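PDB 5T99: glycoside Hydrolase from Bacteroides uniformis, which probably hydrolyses terminal beta-galactosidic linkages as a family 2 glycoside hydrolase in the breakdown of agarose by this gut bacterium. Local coordinates for residues N750-H761 against K798-K809; P682-V690 against A701-G709. One frame throughout, in Å; residues are numbered along the deposited sequence.

Contact 1 of 2, residues N750-H761 against K798-K809; sequences NLVEFSVEGAGH and KQGKMNITATSK
Strands 751-758 and 800-807 are antiparallel neighbours in a sheet of the C-terminal beta-sandwich domain of this family 2 glycoside hydrolase. Their backbones are joined at three hydrogen-bonded pairs, Glu753 with Thr807, Ser755 with Thr805 and Glu757 with Asn803. The Glu753 N to Thr807 O bond is 2.7 Å long and nearly straight, 174° at the hydrogen. Ala759 N continues the pairing to Lys801 O.

One face carries Phe754, Val756, Ile804 and Ala806. Val756 and Ile804 lie side by side and point the same way, with Val756 CG1 3.6 Å from Ile804 CD1. Val756 CG1 is also 3.7 Å from Met802 CG. It reaches Met802 because it stands opposite the backbone N (chi1 -180°). Ala806 CB lies 3.8 Å from Phe754 CD1. Leu790 and Val792 of strand 787-793 close over this face.

The other face carries Glu753, Ser755, Glu757, Asn803, Thr805 and Thr807, and is more polar. At one end Ser808 OG donates to Leu751 O at 2.6 Å, from above the carbonyl plane. A water also donates to Leu751 O and accepts from Lys809 N. At the other end Ala759 centres an inverse gamma turn, and its CB is 3.3 Å from Lys801 O. The chemistry thus implies a two-sided sheet, with an apolar face packed in the sandwich and a more exposed polar face.

Contact 2 of 2, residues P682-V690 against A701-G709; sequences PFEPGELTV and AEKTIRTAG
Residues 687-690 and 701-706 pair as the two arms of a beta hairpin, at the margin of a four-stranded antiparallel sheet in which 699-706 is an outermost strand. The backbone bonds come first. Leu688 with Ile705 and Val690 with Lys703 are the hydrogen-bonded pairs, each closed by two N-H to O bonds. Leu688 N to Ile705 O measures 2.9 Å. Beyond the strand, Thr707 N donates to Gly686 O at 2.8 Å.

The apolar contacts lie on the face of Leu688, Val690 and Ile705. Leu688 CB meets Ile705 CG1 at 4.0 Å. Trp619 touches both side chains, and Val629 and Leu640 also pack on Leu688.

Polar side chains meet on the other face. Glu687 and Arg706 lie alongside each other and point the same way. Their salt bridge runs from Glu687 OE1 to Arg706 NE at 3.0 Å. The carboxylate and guanidinium planes are 66° apart, so the two groups do not lie flat against each other. Thr704 CG2 sits 3.5 Å above one face of the Arg706 guanidinium, toward its rim. Thr689 OG1 and Thr704 OG1 share a hydrogen bond of 2.7 Å across a non-hydrogen-bonded pair.

A side-chain to backbone hydrogen bond lies just outside the paired strands, where Gly686 precedes one and Thr707 follows the other. Thr707 OG1 is opposite its own carbonyl carbon (chi1 -48°), which directs it to the 682-690 segment. There Thr707 OG1 accepts from Gly686 N at 2.8 Å, and it donates its own hydrogen bond to Trp619 O.

How the contacts relate
The two contacts follow one another along the chain and do not touch, with centres about 33 Å apart and nearest atoms about 9 Å apart. They hold different elements. Contact 1 joins two inner strands of a five-stranded sheet, far apart in sequence. Contact 2 joins neighbouring hairpin strands, one of them an outermost strand of its sheet. Both are partly buried and two-faced. Contact 1 is longer and buries more surface, and its side-chain contacts across the strands are chiefly apolar. Contact 2 adds a salt bridge and a threonine pair on its polar face. A side-chain hydroxyl extends the bonding at one end of each.

Contact 1 of 2, residues N750-H761 against K798-K809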
loop_
_atom_site.group_PDB
_atom_site.type_symbol
_atom_site.label_atom_id
_atom_site.label_comp_id
_atom_site.label_asym_id
_atom_site.label_seq_id
_atom_site.Cartn_x
_atom_site.Cartn_y
_atom_site.Cartn_z
ATOM N N ASN A 750 3.032 -7.639 29.327
ATOM C CA ASN A 750 2.390 -8.863 29.757
ATOM C C ASN A 750 2.056 -9.751 28.563
ATOM O O ASN A 750 1.507 -9.281 27.564
ATOM C CB ASN A 750 1.091 -8.556 30.500
ATOM C CG ASN A 750 1.309 -7.732 31.751
ATOM O OD1 ASN A 750 1.630 -6.547 31.681
ATOM N ND2 ASN A 750 1.120 -8.355 32.907
ATOM N N LEU A 751 2.385 -11.033 28.689
ATOM C CA LEU A 751 1.965 -12.046 27.737
ATOM C C LEU A 751 0.456 -12.260 27.805
ATOM O O LEU A 751 -0.076 -12.637 28.854
ATOM C CB LEU A 751 2.662 -13.373 28.033
ATOM C CG LEU A 751 2.346 -14.537 27.088
ATOM C CD1 LEU A 751 2.762 -14.204 25.662
ATOM C CD2 LEU A 751 3.048 -15.789 27.582
ATOM N N VAL A 752 -0.220 -12.042 26.679
ATOM C CA VAL A 752 -1.659 -12.252 26.575
ATOM C C VAL A 752 -1.926 -13.460 25.680
ATOM O O VAL A 752 -1.273 -13.635 24.664
ATOM C CB VAL A 752 -2.350 -10.988 26.031
ATOM C CG1 VAL A 752 -3.865 -11.168 25.968
ATOM C CG2 VAL A 752 -1.971 -9.781 26.888
ATOM N N GLU A 753 -2.873 -14.301 26.080
ATOM C CA GLU A 753 -3.248 -15.496 25.319
ATOM C C GLU A 753 -4.654 -15.304 24.781
ATOM O O GLU A 753 -5.476 -14.640 25.411
ATOM C CB GLU A 753 -3.167 -16.759 26.185
ATOM C CG GLU A 753 -1.843 -16.882 26.946
ATOM C CD GLU A 753 -1.270 -18.287 27.029
ATOM O OE1 GLU A 753 -0.295 -18.470 27.792
ATOM O OE2 GLU A 753 -1.754 -19.198 26.335
ATOM N N PHE A 754 -4.925 -15.872 23.613
ATOM C CA PHE A 754 -6.169 -15.588 22.918
ATOM C C PHE A 754 -6.868 -16.863 22.500
ATOM O O PHE A 754 -6.246 -17.837 22.066
ATOM C CB PHE A 754 -5.917 -14.706 21.697
ATOM C CG PHE A 754 -5.221 -13.406 22.013
ATOM C CD1 PHE A 754 -5.935 -12.324 22.510
ATOM C CD2 PHE A 754 -3.855 -13.264 21.802
ATOM C CE1 PHE A 754 -5.309 -11.125 22.785
ATOM C CE2 PHE A 754 -3.219 -12.068 22.083
ATOM C CZ PHE A 754 -3.948 -11.001 22.579
ATOM N N SER A 755 -8.180 -16.834 22.633
ATOM C CA SER A 755 -9.024 -17.942 22.259
ATOM C C SER A 755 -10.167 -17.330 21.443
ATOM O O SER A 755 -10.721 -16.288 21.821
ATOM C CB SER A 755 -9.497 -18.670 23.532
ATOM O OG SER A 755 -10.631 -19.487 23.310
ATOM N N VAL A 756 -10.481 -17.963 20.316
ATOM C CA VAL A 756 -11.515 -17.491 19.401
ATOM C C VAL A 756 -12.450 -18.652 19.071
ATOM O O VAL A 756 -11.999 -19.683 18.578
ATOM C CB VAL A 756 -10.876 -16.924 18.113
ATOM C CG1 VAL A 756 -11.942 -16.422 17.143
ATOM C CG2 VAL A 756 -9.888 -15.818 18.473
ATOM N N GLU A 757 -13.741 -18.472 19.351
ATOM C CA GLU A 757 -14.753 -19.525 19.210
ATOM C C GLU A 757 -15.926 -19.003 18.380
ATOM O O GLU A 757 -16.208 -17.798 18.378
ATOM C CB GLU A 757 -15.301 -19.964 20.585
ATOM C CG GLU A 757 -14.273 -20.248 21.686
ATOM C CD GLU A 757 -13.911 -21.721 21.826
ATOM O OE1 GLU A 757 -14.010 -22.247 22.961
ATOM O OE2 GLU A 757 -13.533 -22.353 20.810
ATOM N N GLY A 758 -16.619 -19.919 17.709
ATOM C CA GLY A 758 -17.851 -19.605 16.993
ATOM C C GLY A 758 -17.623 -19.350 15.513
ATOM O O GLY A 758 -16.920 -20.114 14.855
ATOM N N ALA A 759 -18.218 -18.268 15.003
ATOM C CA ALA A 759 -18.267 -17.974 13.561
ATOM C C ALA A 759 -17.005 -17.235 13.095
ATOM O O ALA A 759 -17.033 -16.034 12.836
ATOM C CB ALA A 759 -19.526 -17.168 13.230
ATOM N N GLY A 760 -15.901 -17.965 12.983
ATOM C CA GLY A 760 -14.625 -17.357 12.643
ATOM C C GLY A 760 -13.481 -17.986 13.402
ATOM O O GLY A 760 -13.672 -18.969 14.111
ATOM N N HIS A 761 -12.291 -17.407 13.255
ATOM C CA HIS A 761 -11.080 -18.007 13.783
ATOM C C HIS A 761 -9.960 -17.011 14.034
ATOM O O HIS A 761 -9.949 -15.897 13.502
ATOM C CB HIS A 761 -10.579 -19.096 12.828
ATOM C CG HIS A 761 -10.237 -18.592 11.459
ATOM N ND1 HIS A 761 -11.164 -18.494 10.444
ATOM C CD2 HIS A 761 -9.071 -18.144 10.946
ATOM C CE1 HIS A 761 -10.576 -18.023 9.360
ATOM N NE2 HIS A 761 -9.306 -17.798 9.643
ATOM N N LYS A 798 -20.270 -18.438 6.918
ATOM C CA LYS A 798 -20.684 -18.788 8.273
ATOM C C LYS A 798 -21.033 -17.510 9.045
ATOM O O LYS A 798 -20.147 -16.761 9.459
ATOM C CB LYS A 798 -19.579 -19.602 8.971
ATOM C CG LYS A 798 -20.052 -20.950 9.502
ATOM C CD LYS A 798 -18.900 -21.915 9.768
ATOM C CE LYS A 798 -18.132 -21.557 11.030
ATOM N NZ LYS A 798 -17.200 -22.659 11.391
ATOM N N GLN A 799 -22.334 -17.270 9.214
ATOM C CA GLN A 799 -22.849 -16.105 9.942
ATOM C C GLN A 799 -22.996 -16.424 11.421
ATOM O O GLN A 799 -23.007 -17.592 11.800
ATOM C CB GLN A 799 -24.209 -15.679 9.389
ATOM C CG GLN A 799 -24.236 -15.462 7.881
ATOM C CD GLN A 799 -25.514 -14.791 7.413
ATOM O OE1 GLN A 799 -25.648 -13.560 7.474
ATOM N NE2 GLN A 799 -26.463 -15.595 6.943
ATOM N N GLY A 800 -23.093 -15.376 12.241
ATOM C CA GLY A 800 -23.317 -15.508 13.680
ATOM C C GLY A 800 -22.249 -14.823 14.515
ATOM O O GLY A 800 -21.530 -13.947 14.025
ATOM N N LYS A 801 -22.149 -15.234 15.781
ATOM C CA LYS A 801 -21.208 -14.643 16.725
ATOM C C LYS A 801 -19.831 -15.294 16.633
ATOM O O LYS A 801 -19.706 -16.512 16.468
ATOM C CB LYS A 801 -21.702 -14.791 18.165
ATOM C CG LYS A 801 -23.094 -14.262 18.462
ATOM C CD LYS A 801 -23.382 -14.394 19.957
ATOM C CE LYS A 801 -24.870 -14.499 20.257
ATOM N NZ LYS A 801 -25.617 -13.294 19.792
ATOM N N MET A 802 -18.800 -14.469 16.744
ATOM C CA MET A 802 -17.443 -14.941 16.941
ATOM C C MET A 802 -17.054 -14.420 18.311
ATOM O O MET A 802 -17.063 -13.206 18.533
ATOM C CB MET A 802 -16.533 -14.385 15.856
ATOM C CG MET A 802 -15.066 -14.717 16.054
ATOM S SD MET A 802 -13.910 -14.198 14.771
ATOM C CE MET A 802 -14.889 -13.163 13.680
ATOM N N ASN A 803 -16.719 -15.333 19.223
ATOM C CA ASN A 803 -16.470 -14.994 20.633
ATOM C C ASN A 803 -15.000 -15.060 20.965
ATOM O O ASN A 803 -14.380 -16.108 20.829
ATOM C CB ASN A 803 -17.244 -15.939 21.551
ATOM C CG ASN A 803 -18.728 -15.936 21.249
ATOM O OD1 ASN A 803 -19.308 -16.981 20.949
ATOM N ND2 ASN A 803 -19.344 -14.755 21.290
ATOM N N ILE A 804 -14.456 -13.929 21.408
ATOM C CA ILE A 804 -13.040 -13.802 21.716
ATOM C C ILE A 804 -12.857 -13.801 23.231
ATOM O O ILE A 804 -13.640 -13.190 23.953
ATOM C CB ILE A 804 -12.446 -12.483 21.163
ATOM C CG1 ILE A 804 -12.930 -12.196 19.728
ATOM C CG2 ILE A 804 -10.926 -12.494 21.250
ATOM C CD1 ILE A 804 -12.779 -13.334 18.738
ATOM N N THR A 805 -11.800 -14.467 23.689
ATOM C CA THR A 805 -11.397 -14.448 25.093
ATOM C C THR A 805 -9.899 -14.160 25.163
ATOM O O THR A 805 -9.109 -14.832 24.507
ATOM C CB THR A 805 -11.735 -15.791 25.774
ATOM O OG1 THR A 805 -13.156 -15.969 25.773
ATOM C CG2 THR A 805 -11.223 -15.840 27.213
ATOM N N ALA A 806 -9.529 -13.147 25.945
ATOM C CA ALA A 806 -8.130 -12.766 26.147
ATOM C C ALA A 806 -7.785 -12.884 27.624
ATOM O O ALA A 806 -8.431 -12.256 28.469
ATOM C CB ALA A 806 -7.876 -11.348 25.657
ATOM N N THR A 807 -6.766 -13.694 27.914
ATOM C CA THR A 807 -6.322 -13.998 29.269
ATOM C C THR A 807 -4.850 -13.667 29.396
ATOM O O THR A 807 -4.131 -13.599 28.398
ATOM C CB THR A 807 -6.503 -15.492 29.601
ATOM O OG1 THR A 807 -5.668 -16.287 28.755
ATOM C CG2 THR A 807 -7.945 -15.922 29.400
ATOM N N SER A 808 -4.413 -13.477 30.634
ATOM C CA SER A 808 -3.024 -13.151 30.950
ATOM C C SER A 808 -2.813 -13.432 32.442
ATOM O O SER A 808 -3.661 -13.079 33.260
ATOM C CB SER A 808 -2.738 -11.680 30.617
ATOM O OG SER A 808 -1.366 -11.348 30.776
ATOM N N LYS A 809 -1.704 -14.078 32.789
ATOM C CA LYS A 809 -1.442 -14.469 34.178
ATOM C C LYS A 809 -1.510 -13.278 35.147
ATOM O O LYS A 809 -0.750 -12.316 35.031
ATOM C CB LYS A 809 -0.107 -15.221 34.298
ATOM C CG LYS A 809 -0.220 -16.667 33.819
ATOM C CD LYS A 809 1.126 -17.308 33.495
ATOM C CE LYS A 809 0.942 -18.728 32.959
ATOM N NZ LYS A 809 2.121 -19.208 32.179
HETATM O O HOH W 1 -0.006 -15.261 30.536
#

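Contact 2 of 2, residues P682-V690 against A701-G709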
loop_
_atom_site.group_PDB
_atom_site.type_symbol
_atom_site.label_atom_id
_atom_site.label_comp_id
_atom_site.label_asym_id
_atom_site.label_seq_id
_atom_site.Cartn_x
_atom_site.Cartn_y
_atom_site.Cartn_z
ATOM N N PRO A 682 9.047 19.129 36.431
ATOM C CA PRO A 682 9.473 18.206 37.492
ATOM C C PRO A 682 8.353 17.223 37.822
ATOM O O PRO A 682 7.205 17.634 38.038
ATOM C CB PRO A 682 9.777 19.137 38.672
ATOM C CG PRO A 682 10.083 20.455 38.041
ATOM C CD PRO A 682 9.137 20.533 36.876
ATOM N N PHE A 683 8.683 15.936 37.829
ATOM C CA PHE A 683 7.671 14.897 37.962
ATOM C C PHE A 683 7.091 14.786 39.375
ATOM O O PHE A 683 7.746 14.264 40.284
ATOM C CB PHE A 683 8.220 13.537 37.530
ATOM C CG PHE A 683 7.212 12.435 37.645
ATOM C CD1 PHE A 683 6.185 12.330 36.719
ATOM C CD2 PHE A 683 7.260 11.527 38.696
ATOM C CE1 PHE A 683 5.236 11.319 36.824
ATOM C CE2 PHE A 683 6.314 10.521 38.812
ATOM C CZ PHE A 683 5.297 10.417 37.878
ATOM N N GLU A 684 5.873 15.298 39.548
ATOM C CA GLU A 684 4.992 14.893 40.645
ATOM C C GLU A 684 3.962 13.964 39.985
ATOM O O GLU A 684 3.453 14.292 38.915
ATOM C CB GLU A 684 4.327 16.117 41.290
ATOM N N PRO A 685 3.673 12.790 40.586
ATOM C CA PRO A 685 2.697 11.884 39.962
ATOM C C PRO A 685 1.263 12.390 40.045
ATOM O O PRO A 685 0.992 13.370 40.732
ATOM C CB PRO A 685 2.863 10.577 40.749
ATOM C CG PRO A 685 3.397 10.991 42.067
ATOM C CD PRO A 685 4.246 12.208 41.814
ATOM N N GLY A 686 0.365 11.716 39.322
ATOM C CA GLY A 686 -1.056 12.086 39.232
ATOM C C GLY A 686 -1.486 12.282 37.788
ATOM O O GLY A 686 -1.279 11.390 36.957
ATOM N N GLU A 687 -2.073 13.445 37.480
ATOM C CA GLU A 687 -2.599 13.705 36.137
ATOM C C GLU A 687 -2.124 15.007 35.473
ATOM O O GLU A 687 -2.190 16.091 36.053
ATOM C CB GLU A 687 -4.128 13.574 36.108
ATOM C CG GLU A 687 -4.964 14.719 36.665
ATOM C CD GLU A 687 -6.466 14.415 36.598
ATOM O OE1 GLU A 687 -6.858 13.287 36.192
ATOM O OE2 GLU A 687 -7.268 15.305 36.949
ATOM N N LEU A 688 -1.656 14.852 34.236
ATOM C CA LEU A 688 -1.119 15.921 33.422
ATOM C C LEU A 688 -2.101 16.202 32.272
ATOM O O LEU A 688 -2.340 15.331 31.423
ATOM C CB LEU A 688 0.247 15.479 32.883
ATOM C CG LEU A 688 1.110 16.478 32.121
ATOM C CD1 LEU A 688 1.425 17.681 32.988
ATOM C CD2 LEU A 688 2.387 15.797 31.656
ATOM N N THR A 689 -2.676 17.402 32.251
ATOM C CA THR A 689 -3.716 17.747 31.290
ATOM C C THR A 689 -3.270 18.892 30.373
ATOM O O THR A 689 -2.722 19.885 30.835
ATOM C CB THR A 689 -5.025 18.114 32.017
ATOM O OG1 THR A 689 -5.480 16.985 32.772
ATOM C CG2 THR A 689 -6.111 18.523 31.033
ATOM N N VAL A 690 -3.514 18.734 29.072
ATOM C CA VAL A 690 -3.188 19.761 28.078
ATOM C C VAL A 690 -4.477 20.293 27.473
ATOM O O VAL A 690 -5.370 19.520 27.134
ATOM C CB VAL A 690 -2.225 19.265 26.964
ATOM C CG1 VAL A 690 -2.784 18.087 26.170
ATOM C CG2 VAL A 690 -1.880 20.416 26.031
ATOM N N ALA A 701 -9.635 21.664 21.993
ATOM C CA ALA A 701 -9.366 20.258 22.287
ATOM C C ALA A 701 -8.619 20.123 23.602
ATOM O O ALA A 701 -7.971 21.071 24.071
ATOM C CB ALA A 701 -8.542 19.635 21.175
ATOM N N GLU A 702 -8.694 18.936 24.191
ATOM C CA GLU A 702 -7.902 18.633 25.385
ATOM C C GLU A 702 -7.637 17.136 25.574
ATOM O O GLU A 702 -8.414 16.293 25.135
ATOM C CB GLU A 702 -8.504 19.303 26.652
ATOM C CG GLU A 702 -9.588 18.578 27.437
ATOM C CD GLU A 702 -9.888 19.279 28.769
ATOM O OE1 GLU A 702 -10.098 20.512 28.780
ATOM O OE2 GLU A 702 -9.897 18.601 29.814
ATOM N N LYS A 703 -6.503 16.826 26.194
ATOM C CA LYS A 703 -6.148 15.456 26.536
ATOM C C LYS A 703 -5.579 15.432 27.941
ATOM O O LYS A 703 -4.968 16.402 28.395
ATOM C CB LYS A 703 -5.114 14.875 25.565
ATOM C CG LYS A 703 -5.564 14.753 24.118
ATOM C CD LYS A 703 -6.591 13.648 23.910
ATOM C CE LYS A 703 -7.025 13.610 22.451
ATOM N NZ LYS A 703 -8.032 12.549 22.204
ATOM N N THR A 704 -5.790 14.306 28.613
ATOM C CA THR A 704 -5.305 14.075 29.961
ATOM C C THR A 704 -4.578 12.741 29.958
ATOM O O THR A 704 -5.099 11.760 29.420
ATOM C CB THR A 704 -6.493 14.047 30.956
ATOM O OG1 THR A 704 -6.987 15.376 31.140
ATOM C CG2 THR A 704 -6.084 13.486 32.321
ATOM N N ILE A 705 -3.387 12.707 30.554
ATOM C CA ILE A 705 -2.701 11.436 30.858
ATOM C C ILE A 705 -2.502 11.276 32.368
ATOM O O ILE A 705 -2.317 12.260 33.090
ATOM C CB ILE A 705 -1.344 11.273 30.118
ATOM C CG1 ILE A 705 -0.386 12.434 30.410
ATOM C CG2 ILE A 705 -1.570 11.132 28.615
ATOM C CD1 ILE A 705 1.020 12.193 29.913
ATOM N N ARG A 706 -2.526 10.028 32.824
ATOM C CA ARG A 706 -2.447 9.710 34.243
ATOM C C ARG A 706 -1.297 8.754 34.527
ATOM O O ARG A 706 -1.036 7.844 33.738
ATOM C CB ARG A 706 -3.774 9.100 34.711
ATOM C CG ARG A 706 -4.913 10.104 34.695
ATOM C CD ARG A 706 -6.208 9.516 35.216
ATOM N NE ARG A 706 -7.296 10.495 35.208
ATOM C CZ ARG A 706 -8.005 10.864 34.134
ATOM N NH1 ARG A 706 -7.759 10.357 32.921
ATOM N NH2 ARG A 706 -8.977 11.767 34.268
ATOM N N THR A 707 -0.607 8.980 35.650
ATOM C CA THR A 707 0.296 7.990 36.230
ATOM C C THR A 707 -0.535 6.743 36.486
ATOM O O THR A 707 -1.497 6.806 37.234
ATOM C CB THR A 707 0.874 8.460 37.585
ATOM O OG1 THR A 707 1.362 9.806 37.488
ATOM C CG2 THR A 707 1.998 7.541 38.042
ATOM N N ALA A 708 -0.203 5.634 35.832
ATOM C CA ALA A 708 -0.948 4.382 35.997
ATOM C C ALA A 708 -0.308 3.513 37.068
ATOM O O ALA A 708 0.892 3.574 37.276
ATOM C CB ALA A 708 -1.013 3.625 34.682
ATOM N N GLY A 709 -1.126 2.702 37.736
ATOM C CA GLY A 709 -0.645 1.730 38.726
ATOM C C GLY A 709 -0.238 0.407 38.105
ATOM O O GLY A 709 0.030 0.328 36.900
#